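Local coordinates for protein GH62 hydrolase (Scytalidium thermophilum, PDB 4PVA) that probably hydrolyses alpha-L-arabinofuranosyl side groups from arabinoxylan, as a GH62 arabinofuranosidase of a thermophilic fungus that degrades lignocellulose, at residues C179-S184 with R202-P207. Residues are numbered along the deposited sequence; the frame is centred on the assembly and turned at random. Where two conformers were deposited one is given.
With PO4 (phosphate ion), chain G.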
loop_
_atom_site.group_PDB
_atom_site.type_symbol
_atom_site.label_atom_id
_atom_site.label_comp_id
_atom_site.label_asym_id
_atom_site.label_seq_id
_atom_site.Cartn_x
_atom_site.Cartn_y
_atom_site.Cartn_z
ATOM N N CYS A 179 14.543 6.094 8.278
ATOM C CA CYS A 179 13.716 5.337 7.337
ATOM C C CYS A 179 13.038 4.255 8.127
ATOM O O CYS A 179 13.680 3.452 8.791
ATOM C CB CYS A 179 14.575 4.679 6.258
ATOM S SG CYS A 179 15.648 5.861 5.403
ATOM N N HIS A 180 11.705 4.209 8.048
ATOM C CA HIS A 180 10.886 3.298 8.867
ATOM C C HIS A 180 10.249 2.275 7.955
ATOM O O HIS A 180 9.842 2.588 6.860
ATOM C CB HIS A 180 9.798 4.097 9.579
ATOM C CG HIS A 180 10.328 5.167 10.456
ATOM N ND1 HIS A 180 10.527 5.010 11.803
ATOM C CD2 HIS A 180 10.664 6.440 10.162
ATOM C CE1 HIS A 180 10.975 6.150 12.304
ATOM N NE2 HIS A 180 11.048 7.033 11.333
ATOM N N LEU A 181 10.177 1.046 8.424
ATOM C CA LEU A 181 9.575 -0.066 7.714
ATOM C C LEU A 181 8.470 -0.627 8.614
ATOM O O LEU A 181 8.745 -1.180 9.683
ATOM C CB LEU A 181 10.611 -1.148 7.424
ATOM C CG LEU A 181 10.118 -2.459 6.849
ATOM C CD1 LEU A 181 9.463 -2.275 5.526
ATOM C CD2 LEU A 181 11.323 -3.372 6.712
ATOM N N PHE A 182 7.240 -0.483 8.160
ATOM C CA PHE A 182 6.055 -0.979 8.845
ATOM C C PHE A 182 5.609 -2.278 8.235
ATOM O O PHE A 182 5.787 -2.516 7.034
ATOM C CB PHE A 182 4.915 0.032 8.750
ATOM C CG PHE A 182 5.139 1.296 9.546
ATOM C CD1 PHE A 182 5.875 2.362 9.001
ATOM C CD2 PHE A 182 4.569 1.482 10.802
ATOM C CE1 PHE A 182 6.054 3.526 9.691
ATOM C CE2 PHE A 182 4.740 2.650 11.496
ATOM C CZ PHE A 182 5.495 3.679 10.954
ATOM N N SER A 183 4.994 -3.141 9.047
ATOM C CA SER A 183 4.448 -4.393 8.576
ATOM C C SER A 183 3.363 -4.876 9.529
ATOM O O SER A 183 3.247 -4.412 10.662
ATOM C CB SER A 183 5.576 -5.420 8.432
ATOM O OG SER A 183 6.197 -5.741 9.662
ATOM N N SER A 184 2.578 -5.831 9.069
ATOM C CA SER A 184 1.454 -6.384 9.830
ATOM C C SER A 184 1.620 -7.898 9.961
ATOM O O SER A 184 2.402 -8.502 9.230
ATOM C CB SER A 184 0.133 -6.077 9.099
ATOM O OG SER A 184 -0.164 -4.677 9.109
ATOM N N ARG A 202 20.036 -1.060 4.299
ATOM C CA ARG A 202 20.626 -1.877 5.345
ATOM C C ARG A 202 20.323 -1.359 6.745
ATOM O O ARG A 202 20.030 -0.190 6.889
ATOM C CB ARG A 202 22.165 -1.981 5.180
ATOM C CG ARG A 202 22.587 -2.513 3.837
ATOM C CD ARG A 202 24.121 -2.525 3.764
ATOM N NE ARG A 202 24.626 -2.829 2.454
ATOM C CZ ARG A 202 24.648 -4.055 1.940
ATOM N NH1 ARG A 202 24.241 -5.096 2.660
ATOM N NH2 ARG A 202 25.137 -4.228 0.712
ATOM N N GLY A 203 20.437 -2.228 7.736
ATOM C CA GLY A 203 20.446 -1.857 9.123
ATOM C C GLY A 203 19.099 -1.739 9.798
ATOM O O GLY A 203 19.035 -1.212 10.890
HETATM N N MSE A 204 18.026 -2.274 9.208
HETATM C CA MSE A 204 16.696 -2.192 9.875
HETATM C C MSE A 204 16.750 -2.841 11.241
HETATM O O MSE A 204 17.221 -3.956 11.403
HETATM C CB MSE A 204 15.579 -2.844 9.038
HETATM C CG MSE A 204 15.196 -2.050 7.816
HETATM SE SE MSE A 204 14.303 -0.391 8.367
HETATM C CE MSE A 204 14.072 0.367 6.578
ATOM N N SER A 205 16.298 -2.120 12.243
ATOM C CA SER A 205 16.309 -2.547 13.624
ATOM C C SER A 205 15.315 -3.677 13.911
ATOM O O SER A 205 14.441 -3.988 13.088
ATOM C CB SER A 205 15.913 -1.359 14.498
ATOM O OG SER A 205 14.596 -0.922 14.149
ATOM N N GLU A 206 15.385 -4.251 15.098
ATOM C CA GLU A 206 14.348 -5.194 15.529
ATOM C C GLU A 206 13.054 -4.402 15.571
ATOM O O GLU A 206 13.026 -3.269 16.023
ATOM C CB GLU A 206 14.643 -5.768 16.923
ATOM C CG GLU A 206 13.578 -6.709 17.497
ATOM C CD GLU A 206 13.542 -8.103 16.875
ATOM O OE1 GLU A 206 12.560 -8.897 17.219
ATOM O OE2 GLU A 206 14.525 -8.358 16.077
ATOM N N PRO A 207 11.958 -4.975 15.081
ATOM C CA PRO A 207 10.717 -4.200 15.099
ATOM C C PRO A 207 10.199 -3.977 16.494
ATOM O O PRO A 207 10.479 -4.746 17.413
ATOM C CB PRO A 207 9.723 -5.077 14.316
ATOM C CG PRO A 207 10.558 -6.115 13.626
ATOM C CD PRO A 207 11.794 -6.281 14.419
HETATM P P PO4 G . 10.540 10.505 12.792
HETATM O O1 PO4 G . 10.008 9.510 13.787
HETATM O O2 PO4 G . 11.457 9.835 11.791
HETATM O O3 PO4 G . 11.386 11.526 13.548
HETATM O O4 PO4 G . 9.321 11.216 12.140
#
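One oxygen of a phosphate ion, O2, accepts a hydrogen bond from His-180 NE2 at 2.9 Å, nearly straight at 166° and in the plane of the imidazole at its edge. His-180 lies on strand 178-184, an inner strand of one of the four-stranded antiparallel blades of the five-bladed beta-propeller that GH62 enzymes adopt. The case illustrates how alternation along a strand serves two faces of a blade: His-180 points to one, while Cys-179 and Leu-181 turn to the other, where the loop 202-207 brings Met-204. The imidazole is fixed at both nitrogens, since ND1 is hydrogen-bonded to Arg-192 NH1 on the adjoining strand, and the ion, probably from the crystallisation liquor, is also bonded by the backbone N of Ile-261 and Asp-262. With an alanine here, Arg-192 NH1 would probably be left without this partner and the phosphate held by fewer bonds.

On the other face the side chains meet through apolar atoms. Met-204, here selenomethionine, bends at chi2 (-69°) and lays its SE and CE over the strand. Met-204 CE comes to 3.9 Å from Leu-181 CB, and Met-204 SE approaches that same carbon equally closely. Met-204 CE also sits 4.4 Å from Cys-179 CB, thus spanning the two residues that flank His-180 in sequence. Thr-195 of the intervening strand 189-196 touches the Met-204 side chain as well, so the loop is packed against two strands before the chain enters the edge strand 208-212. Apart from these side-chain contacts, Met-204 CE lies 3.8 Å from Cys-179 O.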